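Receptor-like protein kinase ANXUR1 (Arabidopsis thaliana, PDB 6FIG) is a malectin-like receptor kinase of plant reproduction that probably senses signals outside the cell through its tandem malectin-like ectodomain and passes them to a protein kinase domain. Local coordinates at residues T40-S45 with P51-R56; R56-T59 with T63-I66; S83-L88 with F150-G155; Y94-A99 with L104-S109; I112-Q115 with Y121-K124. One frame throughout, in Å; residues are numbered along the deposited sequence.

Contact 1: T40-S45 with P51-R56. With CA (calcium ion), chain I.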
# COMPACT_ATOMS: atom_id res chain seq x y z
N THR A 40 -2.67 31.52 4.38
CA THR A 40 -2.01 32.53 5.23
C THR A 40 -1.79 32.07 6.68
O THR A 40 -0.93 32.61 7.38
CB THR A 40 -2.81 33.86 5.29
OG1 THR A 40 -4.17 33.58 5.67
CG2 THR A 40 -2.80 34.56 3.95
N TYR A 41 -2.58 31.10 7.14
CA TYR A 41 -2.64 30.72 8.55
C TYR A 41 -2.69 29.19 8.67
O TYR A 41 -3.38 28.54 7.89
CB TYR A 41 -3.88 31.39 9.17
CG TYR A 41 -4.22 30.96 10.57
CD1 TYR A 41 -3.36 31.23 11.65
CD2 TYR A 41 -5.41 30.28 10.83
CE1 TYR A 41 -3.69 30.82 12.94
CE2 TYR A 41 -5.74 29.87 12.11
CZ TYR A 41 -4.89 30.14 13.16
OH TYR A 41 -5.26 29.72 14.41
N GLN A 42 -1.90 28.66 9.61
CA GLN A 42 -1.89 27.24 9.95
C GLN A 42 -2.69 27.06 11.24
O GLN A 42 -2.21 27.36 12.32
CB GLN A 42 -0.46 26.71 10.12
CG GLN A 42 -0.42 25.26 10.60
CD GLN A 42 0.94 24.58 10.53
OE1 GLN A 42 1.92 25.12 10.02
NE2 GLN A 42 0.99 23.34 11.04
N ASP A 43 -3.92 26.57 11.10
CA ASP A 43 -4.77 26.28 12.25
C ASP A 43 -4.11 25.22 13.16
O ASP A 43 -3.63 24.21 12.66
CB ASP A 43 -6.14 25.79 11.78
CG ASP A 43 -7.20 25.89 12.85
OD1 ASP A 43 -7.21 25.06 13.77
OD2 ASP A 43 -8.04 26.80 12.74
N PRO A 44 -4.05 25.46 14.49
CA PRO A 44 -3.41 24.46 15.38
C PRO A 44 -4.05 23.08 15.43
O PRO A 44 -3.41 22.14 15.89
CB PRO A 44 -3.46 25.12 16.77
CG PRO A 44 -4.25 26.37 16.63
CD PRO A 44 -4.30 26.74 15.18
N SER A 45 -5.30 22.94 14.99
CA SER A 45 -5.95 21.64 14.85
C SER A 45 -5.45 20.79 13.66
O SER A 45 -5.76 19.60 13.61
CB SER A 45 -7.46 21.82 14.74
OG SER A 45 -7.82 22.34 13.48
N PRO A 51 -2.30 17.74 2.90
CA PRO A 51 -2.23 18.63 1.74
C PRO A 51 -2.78 20.04 2.02
O PRO A 51 -2.82 20.87 1.11
CB PRO A 51 -3.18 17.93 0.76
CG PRO A 51 -4.25 17.40 1.64
CD PRO A 51 -3.55 16.94 2.89
N TYR A 52 -3.16 20.31 3.26
CA TYR A 52 -4.06 21.42 3.59
C TYR A 52 -3.53 22.84 3.37
O TYR A 52 -4.33 23.72 3.07
CB TYR A 52 -4.55 21.28 5.04
CG TYR A 52 -5.30 20.00 5.30
CD1 TYR A 52 -6.59 19.81 4.80
CD2 TYR A 52 -4.72 18.97 6.03
CE1 TYR A 52 -7.28 18.64 5.03
CE2 TYR A 52 -5.41 17.78 6.27
CZ TYR A 52 -6.69 17.63 5.77
OH TYR A 52 -7.37 16.46 5.98
N MET A 53 -2.23 23.09 3.52
CA MET A 53 -1.71 24.46 3.45
C MET A 53 -1.51 24.98 2.03
O MET A 53 -1.18 26.14 1.86
CB MET A 53 -0.41 24.60 4.25
CG MET A 53 -0.64 24.52 5.75
SD MET A 53 -1.64 25.88 6.40
CE MET A 53 -0.48 27.23 6.37
N THR A 54 -1.72 24.13 1.03
CA THR A 54 -1.57 24.53 -0.36
C THR A 54 -2.86 24.24 -1.08
O THR A 54 -3.49 23.23 -0.82
CB THR A 54 -0.43 23.76 -1.01
OG1 THR A 54 -0.56 22.36 -0.67
CG2 THR A 54 0.90 24.29 -0.52
N ALA A 55 -3.24 25.11 -2.01
CA ALA A 55 -4.46 24.94 -2.76
C ALA A 55 -4.24 25.32 -4.20
O ALA A 55 -3.27 26.00 -4.53
CB ALA A 55 -5.58 25.76 -2.16
N ARG A 56 -5.14 24.85 -5.04
CA ARG A 56 -5.31 25.40 -6.36
C ARG A 56 -6.62 26.20 -6.32
O ARG A 56 -7.60 25.73 -5.76
CB ARG A 56 -5.39 24.28 -7.39
CG ARG A 56 -5.39 24.80 -8.81
CD ARG A 56 -5.17 23.71 -9.83
NE ARG A 56 -3.82 23.17 -9.76
CZ ARG A 56 -2.71 23.74 -10.24
NH1 ARG A 56 -2.74 24.92 -10.85
NH2 ARG A 56 -1.56 23.09 -10.10
CA CA I . -2.49 21.09 -1.32
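Van der Waals packing alone joins the two segments, and Met-53 carries it. Its SD lies 3.5 Å from the backbone O of Tyr-41, and its methyl CE sits over the same peptide. CE also meets CB of Gln-42 at 3.8 Å. The Met-53 chain turns at chi2 (-65°) and again at chi3 (-74°), which folds the thioether back along the backbone of 41-42. No hydrogen bond crosses between the segments. Tyr-41 O is instead bonded to Tyr-81 OH.

Hydrogen bonds hold segment 40-45 internally. Asp-43 OD1 takes two donors from Ser-45. Ser-45 N, 3.1 Å from Asp-43 OD1, meets the anti lone pair of that oxygen and closes an Asx turn. Ser-45 OG, 2.8 Å from Asp-43 OD1, comes in from above the carboxylate plane. Across from it, residues 51-54 form a type I beta turn that leads into strand 54-58 of the malectin-like domain.

Metal bonds come third. The turn places Pro-51 O 2.5 Å from the calcium ion, and Thr-54 binds the ion through both O and OG1. Thr-54 OG1 stands between its own N and carbonyl carbon (chi1 46°), turned to the ion. Ser-7, Cys-8 and Asn-154 complete the site.

Contact 2: R56-T59 with T63-I66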
# COMPACT_ATOMS: atom_id res chain seq x y z
N ARG A 56 -5.14 24.85 -5.04
CA ARG A 56 -5.31 25.40 -6.36
C ARG A 56 -6.62 26.20 -6.32
O ARG A 56 -7.60 25.73 -5.76
CB ARG A 56 -5.39 24.28 -7.39
CG ARG A 56 -5.39 24.80 -8.81
CD ARG A 56 -5.17 23.71 -9.83
NE ARG A 56 -3.82 23.17 -9.76
CZ ARG A 56 -2.71 23.74 -10.24
NH1 ARG A 56 -2.74 24.92 -10.85
NH2 ARG A 56 -1.56 23.09 -10.10
N ILE A 57 -6.62 27.37 -6.95
CA ILE A 57 -7.77 28.27 -6.94
C ILE A 57 -8.29 28.40 -8.37
O ILE A 57 -7.51 28.66 -9.29
CB ILE A 57 -7.36 29.68 -6.43
CG1 ILE A 57 -6.55 29.61 -5.12
CG2 ILE A 57 -8.60 30.55 -6.23
CD1 ILE A 57 -7.28 29.00 -3.95
N PHE A 58 -9.60 28.21 -8.55
CA PHE A 58 -10.27 28.30 -9.84
C PHE A 58 -11.26 29.46 -9.83
O PHE A 58 -12.17 29.48 -9.02
CB PHE A 58 -11.05 27.00 -10.16
CG PHE A 58 -10.23 25.75 -10.07
CD1 PHE A 58 -9.19 25.55 -10.95
CD2 PHE A 58 -10.52 24.78 -9.11
CE1 PHE A 58 -8.44 24.38 -10.90
CE2 PHE A 58 -9.76 23.61 -9.05
CZ PHE A 58 -8.72 23.43 -9.94
N THR A 59 -11.09 30.41 -10.75
CA THR A 59 -12.06 31.51 -10.89
C THR A 59 -12.99 31.34 -12.09
O THR A 59 -13.80 32.21 -12.37
CB THR A 59 -11.35 32.87 -10.94
OG1 THR A 59 -10.48 32.90 -12.07
CG2 THR A 59 -10.56 33.08 -9.67
N THR A 63 -11.17 21.33 -15.11
CA THR A 63 -11.37 19.88 -15.02
C THR A 63 -10.03 19.17 -14.86
O THR A 63 -9.04 19.53 -15.56
CB THR A 63 -12.09 19.33 -16.27
OG1 THR A 63 -13.36 19.98 -16.41
CG2 THR A 63 -12.28 17.80 -16.20
N TYR A 64 -10.00 18.19 -13.97
CA TYR A 64 -8.95 17.17 -13.91
C TYR A 64 -9.41 15.94 -14.68
O TYR A 64 -10.60 15.60 -14.66
CB TYR A 64 -8.69 16.71 -12.48
CG TYR A 64 -8.13 17.77 -11.56
CD1 TYR A 64 -6.76 17.87 -11.35
CD2 TYR A 64 -8.96 18.63 -10.90
CE1 TYR A 64 -6.24 18.81 -10.49
CE2 TYR A 64 -8.46 19.59 -10.04
CZ TYR A 64 -7.09 19.67 -9.84
OH TYR A 64 -6.59 20.61 -9.00
N GLU A 65 -8.46 15.25 -15.30
CA GLU A 65 -8.70 13.95 -15.91
C GLU A 65 -7.72 12.95 -15.31
O GLU A 65 -6.50 13.10 -15.41
CB GLU A 65 -8.57 14.02 -17.43
CG GLU A 65 -9.80 14.65 -18.07
CD GLU A 65 -9.81 14.62 -19.60
OE1 GLU A 65 -8.93 13.98 -20.22
OE2 GLU A 65 -10.72 15.24 -20.17
N ILE A 66 -8.27 11.92 -14.66
CA ILE A 66 -7.46 10.95 -13.94
C ILE A 66 -7.68 9.57 -14.57
O ILE A 66 -8.82 9.12 -14.64
CB ILE A 66 -7.82 10.98 -12.45
CG1 ILE A 66 -7.27 12.31 -11.87
CG2 ILE A 66 -7.25 9.79 -11.69
CD1 ILE A 66 -7.77 12.63 -10.51
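The hydroxyl of Tyr-64 meets both Arg-56 and Phe-58. Tyr-64 OH is 3.5 Å from CD of Arg-56, the last carbon before the guanidinium. It is 3.7 Å from CZ of Phe-58, which it approaches at the ring edge and in the ring plane. The same CZ packs on Tyr-64 CE2 at 3.9 Å. The guanidinium of Arg-56 and the Tyr-64 ring are turned 69° apart, with the hydroxyl at the guanidinium edge. None of these approaches is a hydrogen bond.

Arg-56 and Phe-58 alternate with Ile-57 on strand 54-58, so both side chains leave the same face. Tyr-64 reaches them from strand 62-67, which belongs to a separate antiparallel sheet. The contact is thus face-to-face packing of two sheets in the beta-sandwich of a malectin-like domain. CA of Phe-58 and CA of Thr-63, the nearest pair, are 9.9 Å apart.

Asp-25, outside both segments, positions the polar groups: its OD2 forms a salt bridge with Arg-56 NE and a hydrogen bond with Tyr-64 OH. The Arg-56 chain runs extended to CD and bends at chi3 (-68°), which turns NE toward this carboxylate. Ser-34 OG holds NH1, and Leu-29 packs against all three side chains.

Contact 3: S83-L88 with F150-G155. With CA (calcium ion), chain I.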
# COMPACT_ATOMS: atom_id res chain seq x y z
N SER A 83 -9.41 29.15 4.01
CA SER A 83 -8.49 30.17 4.52
C SER A 83 -8.40 31.28 3.47
O SER A 83 -9.08 31.21 2.44
CB SER A 83 -7.09 29.58 4.75
OG SER A 83 -6.22 30.51 5.37
N THR A 84 -7.59 32.28 3.73
CA THR A 84 -7.38 33.34 2.75
C THR A 84 -6.31 32.88 1.77
O THR A 84 -5.18 32.59 2.16
CB THR A 84 -7.01 34.68 3.41
OG1 THR A 84 -8.06 35.04 4.31
CG2 THR A 84 -6.86 35.79 2.37
N TYR A 85 -6.70 32.77 0.50
CA TYR A 85 -5.80 32.41 -0.59
C TYR A 85 -5.76 33.58 -1.56
O TYR A 85 -6.82 34.06 -1.98
CB TYR A 85 -6.33 31.20 -1.30
CG TYR A 85 -6.36 29.95 -0.44
CD1 TYR A 85 -5.17 29.29 -0.11
CD2 TYR A 85 -7.55 29.43 0.00
CE1 TYR A 85 -5.19 28.14 0.66
CE2 TYR A 85 -7.59 28.27 0.78
CZ TYR A 85 -6.40 27.63 1.10
OH TYR A 85 -6.44 26.47 1.85
N THR A 86 -4.54 34.03 -1.90
CA THR A 86 -4.29 35.10 -2.89
C THR A 86 -5.19 36.33 -2.69
O THR A 86 -5.70 36.92 -3.65
CB THR A 86 -4.38 34.55 -4.33
OG1 THR A 86 -5.68 33.97 -4.57
CG2 THR A 86 -3.35 33.44 -4.51
N GLY A 87 -5.38 36.72 -1.42
CA GLY A 87 -6.21 37.87 -1.06
C GLY A 87 -7.72 37.71 -1.20
O GLY A 87 -8.45 38.66 -0.95
N LEU A 88 -8.20 36.52 -1.59
CA LEU A 88 -9.64 36.33 -1.80
C LEU A 88 -10.34 36.09 -0.47
O LEU A 88 -9.74 35.57 0.45
CB LEU A 88 -9.90 35.16 -2.76
CG LEU A 88 -9.38 35.30 -4.19
CD1 LEU A 88 -9.56 33.99 -4.94
CD2 LEU A 88 -10.10 36.44 -4.91
N PHE A 150 -15.59 31.72 -6.33
CA PHE A 150 -14.46 30.94 -6.83
C PHE A 150 -14.48 29.55 -6.19
O PHE A 150 -15.14 29.32 -5.17
CB PHE A 150 -13.14 31.67 -6.57
CG PHE A 150 -12.79 31.80 -5.11
CD1 PHE A 150 -11.93 30.88 -4.51
CD2 PHE A 150 -13.32 32.83 -4.35
CE1 PHE A 150 -11.61 30.99 -3.16
CE2 PHE A 150 -12.98 32.96 -3.01
CZ PHE A 150 -12.13 32.04 -2.41
N ALA A 151 -13.75 28.64 -6.80
CA ALA A 151 -13.61 27.28 -6.28
C ALA A 151 -12.18 27.09 -5.82
O ALA A 151 -11.27 27.78 -6.26
CB ALA A 151 -14.00 26.27 -7.34
N PHE A 152 -11.98 26.13 -4.93
CA PHE A 152 -10.63 25.78 -4.50
C PHE A 152 -10.61 24.33 -4.11
O PHE A 152 -11.66 23.71 -3.87
CB PHE A 152 -10.14 26.68 -3.35
CG PHE A 152 -10.77 26.39 -2.02
CD1 PHE A 152 -12.07 26.80 -1.75
CD2 PHE A 152 -10.08 25.69 -1.04
CE1 PHE A 152 -12.67 26.52 -0.53
CE2 PHE A 152 -10.66 25.41 0.18
CZ PHE A 152 -11.96 25.81 0.44
N ILE A 153 -9.40 23.79 -4.07
CA ILE A 153 -9.20 22.39 -3.68
C ILE A 153 -7.79 22.29 -3.09
O ILE A 153 -6.85 22.88 -3.62
CB ILE A 153 -9.38 21.44 -4.91
CG1 ILE A 153 -9.22 19.96 -4.53
CG2 ILE A 153 -8.46 21.82 -6.06
CD1 ILE A 153 -10.32 19.40 -3.65
N ASN A 154 -7.65 21.55 -2.00
CA ASN A 154 -6.33 21.34 -1.38
C ASN A 154 -5.72 19.98 -1.69
O ASN A 154 -4.50 19.85 -1.82
CB ASN A 154 -6.42 21.53 0.12
CG ASN A 154 -6.89 22.91 0.48
OD1 ASN A 154 -8.09 23.14 0.59
ND2 ASN A 154 -5.96 23.85 0.65
N GLY A 155 -6.58 18.98 -1.85
CA GLY A 155 -6.12 17.63 -2.12
C GLY A 155 -7.17 16.78 -2.79
O GLY A 155 -8.37 16.96 -2.56
CA CA I . -2.49 21.09 -1.32
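A leucine methyl stands almost exactly over the centre of a phenylalanine ring. CD1 of Leu-88 is 3.8 Å from the centroid of Phe-150, only 4° off the ring normal. This is a CH-pi contact, and its six carbon distances are nearly equal. CB of Leu-88 also touches the ring, 3.8 Å from CE2, so the leucine runs across the face in the direction opposite to the phenylalanine. Phe-150 CG lies between the backbone N and carbonyl carbon, which turns the ring toward the loop.

The contact closes a loop of the malectin-like beta-sandwich over strand 151-161. The loop makes a type I' beta turn from Tyr-85 to Leu-88, with Leu-88 N bonded to Tyr-85 O. Thr-86 and Gly-87 fill its middle with positive phi. The turn sends Tyr-85 and Leu-88 toward the strand together.

Tyr-85 crosses Phe-152 at about a right angle, with its CE2 4.0 Å from CD2 of Phe-152. The rings form an oblique pair with planes 36° apart. Residues 154 and 155 form a classic beta bulge opposite Tyr-79, and Asn-154 O binds the calcium ion at 2.4 Å. The Asn-154 side chain points toward the loop. Its OD1 accepts from Tyr-81 N, while Tyr-85 OH is also bonded to Tyr-81 O. The Asn-154 side chain probably helps tie the metal site to the base of the loop. The amide donates from ND2 to Tyr-85 OH, 2.9 Å away, with an N-H...O angle of 161° and the hydroxyl near the amide plane.

Contact 4: Y94-A99 with L104-S109. With NAG (2-acetamido-2-deoxy-beta-D-glucopyranose), chain C.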
# COMPACT_ATOMS: atom_id res chain seq x y z
N TYR A 94 -18.26 29.54 -3.37
CA TYR A 94 -19.40 28.66 -3.54
C TYR A 94 -19.13 27.96 -4.87
O TYR A 94 -18.86 28.63 -5.86
CB TYR A 94 -20.71 29.43 -3.63
CG TYR A 94 -21.16 30.03 -2.33
CD1 TYR A 94 -21.99 29.31 -1.46
CD2 TYR A 94 -20.77 31.32 -1.95
CE1 TYR A 94 -22.42 29.87 -0.26
CE2 TYR A 94 -21.19 31.88 -0.75
CZ TYR A 94 -22.00 31.13 0.09
OH TYR A 94 -22.42 31.69 1.27
N PHE A 95 -19.18 26.64 -4.89
CA PHE A 95 -18.93 25.91 -6.14
C PHE A 95 -19.53 24.52 -6.21
O PHE A 95 -20.04 23.97 -5.22
CB PHE A 95 -17.44 25.89 -6.45
CG PHE A 95 -16.60 25.20 -5.42
CD1 PHE A 95 -16.14 25.89 -4.31
CD2 PHE A 95 -16.21 23.88 -5.60
CE1 PHE A 95 -15.32 25.26 -3.38
CE2 PHE A 95 -15.39 23.24 -4.68
CZ PHE A 95 -14.95 23.94 -3.56
N THR A 96 -19.50 23.98 -7.43
CA THR A 96 -19.99 22.66 -7.73
C THR A 96 -18.80 21.79 -8.06
O THR A 96 -17.81 22.25 -8.63
CB THR A 96 -20.98 22.73 -8.92
OG1 THR A 96 -22.14 23.48 -8.53
CG2 THR A 96 -21.43 21.35 -9.43
N VAL A 97 -18.89 20.52 -7.68
CA VAL A 97 -17.93 19.52 -8.14
C VAL A 97 -18.72 18.34 -8.68
O VAL A 97 -19.64 17.82 -8.00
CB VAL A 97 -16.98 19.01 -7.03
CG1 VAL A 97 -15.95 18.05 -7.63
CG2 VAL A 97 -16.32 20.18 -6.30
N GLU A 98 -18.30 17.88 -9.85
CA GLU A 98 -18.88 16.74 -10.52
C GLU A 98 -17.79 15.74 -10.83
O GLU A 98 -16.64 16.12 -11.16
CB GLU A 98 -19.55 17.17 -11.82
CG GLU A 98 -20.78 18.04 -11.64
CD GLU A 98 -21.12 18.80 -12.91
OE1 GLU A 98 -20.44 19.81 -13.23
OE2 GLU A 98 -22.06 18.38 -13.60
N ALA A 99 -18.12 14.45 -10.75
CA ALA A 99 -17.19 13.38 -11.13
C ALA A 99 -17.92 12.55 -12.16
O ALA A 99 -18.89 11.84 -11.86
CB ALA A 99 -16.79 12.53 -9.93
N LEU A 104 -21.36 15.83 -6.88
CA LEU A 104 -20.90 15.58 -5.52
C LEU A 104 -21.23 16.73 -4.61
O LEU A 104 -21.72 16.54 -3.48
CB LEU A 104 -19.37 15.36 -5.50
CG LEU A 104 -18.88 14.30 -6.49
CD1 LEU A 104 -17.37 14.21 -6.45
CD2 LEU A 104 -19.51 12.94 -6.26
N LEU A 105 -20.91 17.94 -5.07
CA LEU A 105 -21.08 19.15 -4.29
C LEU A 105 -21.73 20.19 -5.17
O LEU A 105 -21.46 20.25 -6.37
CB LEU A 105 -19.73 19.64 -3.81
CG LEU A 105 -18.97 18.73 -2.87
CD1 LEU A 105 -17.53 19.21 -2.73
CD2 LEU A 105 -19.67 18.68 -1.53
N SER A 106 -22.59 21.03 -4.59
CA SER A 106 -23.34 22.04 -5.35
C SER A 106 -23.61 23.20 -4.41
O SER A 106 -24.07 22.98 -3.28
CB SER A 106 -24.66 21.48 -5.89
OG SER A 106 -25.40 22.45 -6.61
N ASN A 107 -23.28 24.42 -4.85
CA ASN A 107 -23.35 25.60 -3.98
C ASN A 107 -22.60 25.41 -2.65
O ASN A 107 -23.02 25.90 -1.59
CB ASN A 107 -24.81 25.94 -3.70
CG ASN A 107 -24.98 27.31 -3.08
OD1 ASN A 107 -24.44 28.30 -3.58
ND2 ASN A 107 -25.71 27.37 -1.99
N PHE A 108 -21.48 24.72 -2.72
CA PHE A 108 -20.74 24.27 -1.55
C PHE A 108 -19.89 25.37 -0.96
O PHE A 108 -19.03 25.94 -1.65
CB PHE A 108 -19.86 23.09 -1.95
CG PHE A 108 -18.83 22.71 -0.93
CD1 PHE A 108 -19.23 22.26 0.33
CD2 PHE A 108 -17.47 22.75 -1.24
CE1 PHE A 108 -18.29 21.89 1.27
CE2 PHE A 108 -16.52 22.39 -0.29
CZ PHE A 108 -16.94 21.94 0.97
N SER A 109 -20.12 25.66 0.32
CA SER A 109 -19.34 26.61 1.10
C SER A 109 -18.52 25.82 2.11
O SER A 109 -19.05 25.36 3.13
CB SER A 109 -20.22 27.61 1.84
OG SER A 109 -19.43 28.47 2.66
C1 NAG C . -25.98 28.59 -1.26
C2 NAG C . -27.45 28.96 -1.39
C3 NAG C . -27.81 30.12 -0.46
C4 NAG C . -27.33 29.86 0.96
C5 NAG C . -25.84 29.54 0.95
C6 NAG C . -25.28 29.22 2.34
C7 NAG C . -28.29 28.53 -3.66
C8 NAG C . -28.43 29.11 -5.04
N2 NAG C . -27.70 29.33 -2.77
O3 NAG C . -29.23 30.33 -0.47
O4 NAG C . -27.57 31.05 1.73
O5 NAG C . -25.61 28.41 0.11
O6 NAG C . -25.89 28.03 2.85
O7 NAG C . -28.71 27.43 -3.40
O HOH W 1 -24.64 22.92 -9.04
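Tyr-94 and Asn-107 lie side by side at one end of a beta hairpin formed by strands 95-99 and 102-108, the edge of a five-stranded antiparallel sheet. Followed outward, Tyr-94 CB and CG pass Asn-107 OD1. CD1 comes closest to that oxygen, at 3.4 Å. CE1 meets CB of Ser-109 and O5 of the glycan, and OH ends near C6 of the sugar. Ring and amide planes are 14° apart. Asn-107 ND2 is covalently bonded to C1 of the N-acetylglucosamine, so this is an N-glycosylation site with the tyrosine alongside the first sugar.

Two bulges shape the hairpin. Leu-104 and Leu-105 both face Val-97, a classic bulge, and both donate to Val-97 O. Leu-104 N, 2.9 Å from Val-97 O, comes nearly along the C=O axis. Leu-105 N, 3.2 Å from the same Val-97 O, lies in the carbonyl plane on a lone pair. Asn-107 and Phe-108 face Phe-95, a G1 bulge, where Phe-108 N reaches Phe-95 O at 3.0 Å.

Val-97 and Leu-105 lie on the same face as the two phenylalanines. Phe-108 turns its edge to the face of Phe-95 in an offset edge-to-face pair, planes 82° apart, with Phe-108 CD2 3.6 Å from Phe-95 CZ. Away from these side chains, one water bridges Thr-96 OG1 and Ser-106 OG, 2.6 Å from each.

Contact 5: I112-Q115 with Y121-K124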
# COMPACT_ATOMS: atom_id res chain seq x y z
N ILE A 112 -18.58 27.86 5.58
CA ILE A 112 -19.79 27.63 6.39
C ILE A 112 -19.84 26.21 6.96
O ILE A 112 -20.22 26.02 8.14
CB ILE A 112 -21.08 27.95 5.57
CG1 ILE A 112 -21.16 29.45 5.30
CG2 ILE A 112 -22.34 27.49 6.30
CD1 ILE A 112 -22.19 29.83 4.25
N THR A 113 -19.48 25.23 6.16
CA THR A 113 -19.47 23.84 6.62
C THR A 113 -18.49 23.66 7.78
O THR A 113 -18.84 23.05 8.79
CB THR A 113 -19.17 22.87 5.46
OG1 THR A 113 -20.09 23.13 4.40
CG2 THR A 113 -19.31 21.41 5.92
N CYS A 114 -17.29 24.23 7.64
CA CYS A 114 -16.27 24.18 8.69
C CYS A 114 -16.71 24.86 9.98
O CYS A 114 -16.51 24.32 11.07
CB CYS A 114 -14.95 24.77 8.19
SG CYS A 114 -14.05 23.59 7.16
N GLN A 115 -17.34 26.03 9.85
CA GLN A 115 -17.87 26.75 11.02
C GLN A 115 -18.93 25.91 11.77
O GLN A 115 -18.86 25.79 13.00
CB GLN A 115 -18.47 28.09 10.59
CG GLN A 115 -18.80 29.03 11.73
CD GLN A 115 -19.37 30.35 11.23
OE1 GLN A 115 -19.63 30.52 10.04
NE2 GLN A 115 -19.57 31.29 12.15
N TYR A 121 -10.89 21.94 8.80
CA TYR A 121 -10.69 21.28 7.50
C TYR A 121 -11.79 20.23 7.27
O TYR A 121 -12.45 19.81 8.21
CB TYR A 121 -9.30 20.62 7.46
CG TYR A 121 -9.11 19.57 8.53
CD1 TYR A 121 -8.73 19.93 9.82
CD2 TYR A 121 -9.36 18.23 8.26
CE1 TYR A 121 -8.58 18.97 10.81
CE2 TYR A 121 -9.21 17.26 9.25
CZ TYR A 121 -8.82 17.65 10.51
OH TYR A 121 -8.67 16.70 11.50
N LEU A 122 -11.97 19.83 6.01
CA LEU A 122 -12.98 18.83 5.62
C LEU A 122 -12.36 17.83 4.68
O LEU A 122 -11.53 18.19 3.84
CB LEU A 122 -14.14 19.48 4.85
CG LEU A 122 -14.87 20.66 5.48
CD1 LEU A 122 -15.79 21.32 4.48
CD2 LEU A 122 -15.64 20.24 6.72
N VAL A 123 -12.78 16.57 4.80
CA VAL A 123 -12.49 15.56 3.80
C VAL A 123 -13.83 14.96 3.37
O VAL A 123 -14.55 14.35 4.18
CB VAL A 123 -11.57 14.43 4.32
CG1 VAL A 123 -11.19 13.50 3.18
CG2 VAL A 123 -10.34 15.00 5.01
N LYS A 124 -14.20 15.19 2.13
CA LYS A 124 -15.40 14.61 1.55
C LYS A 124 -14.96 13.33 0.87
O LYS A 124 -14.01 13.33 0.11
CB LYS A 124 -16.03 15.55 0.51
CG LYS A 124 -16.45 16.91 1.02
CD LYS A 124 -17.68 16.87 1.88
CE LYS A 124 -18.17 18.30 2.11
NZ LYS A 124 -19.44 18.39 2.85
O HOH W 2 -21.10 20.86 3.07
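Helix 110-117 and strand 122-128 come nearest at Cys-114 and Tyr-121, whose CA atoms are 6.4 Å apart, and no direct hydrogen bond joins the two segments.

Leu-122 is the centre of the side-chain packing. Its CG lies 3.5 Å from SG of Cys-114. CD1 turns to Thr-113, 3.8 Å from CG2. CD1 meets Thr-113 alone, while CD2 touches both Cys-114 SG and Thr-113 CG2. Cys-114 SG lies anti to its carbonyl carbon (chi1 -79°), which points the sulfur at the strand. Cys-114 SG also passes 3.9 Å from the backbone N of Tyr-121.

Thr-113 presents its two branches differently. The methyl CG2 packs on the leucine. The hydroxyl OG1 bonds to Ser-109 O, at the N-cap of the helix, and accepts from a water at 2.8 Å. That water accepts in turn from NZ of Lys-124, 3.0 Å away. The long lysine chain bends at chi2 (-74°) and then runs extended, bringing its amine to the helix.

In the malectin-like fold this contact lays the short helix that follows strand 102-108 against the first residues of strand 122-128. Phe-108 of strand 102-108 touches Thr-113, Leu-122 and Lys-124, while Pro-82 touches Cys-114. The chemistry implies mainly apolar seating of the helix. The water gives the lysine amine and the threonine hydroxyl a shared partner without a direct bond between them.

How the contacts relate
Contact 1 lies at the surface, while contacts 2 to 5 are buried. Contacts 1 and 2 share Arg-56 and strand 54-58, which pairs with strand 151-161 of contact 3. Contacts 1 and 3 supply ligands to the same calcium ion, and Asn-154 ND2 reaches Thr-54 O between them. Contact 4 nests in the loop closed by contact 3, where Phe-95 packs on Ala-151. Phe-108 carries contact 4 over to Leu-122 of contact 5. Only contact 4 pairs strands by backbone bonds. Contact 1 has thioether packing and metal ligation but no crossing hydrogen bond. Contact 2 packs two sheets, contact 3 combines aromatic packing with a hydrogen bond from a side-chain amide, and contact 5 adds a water bridge.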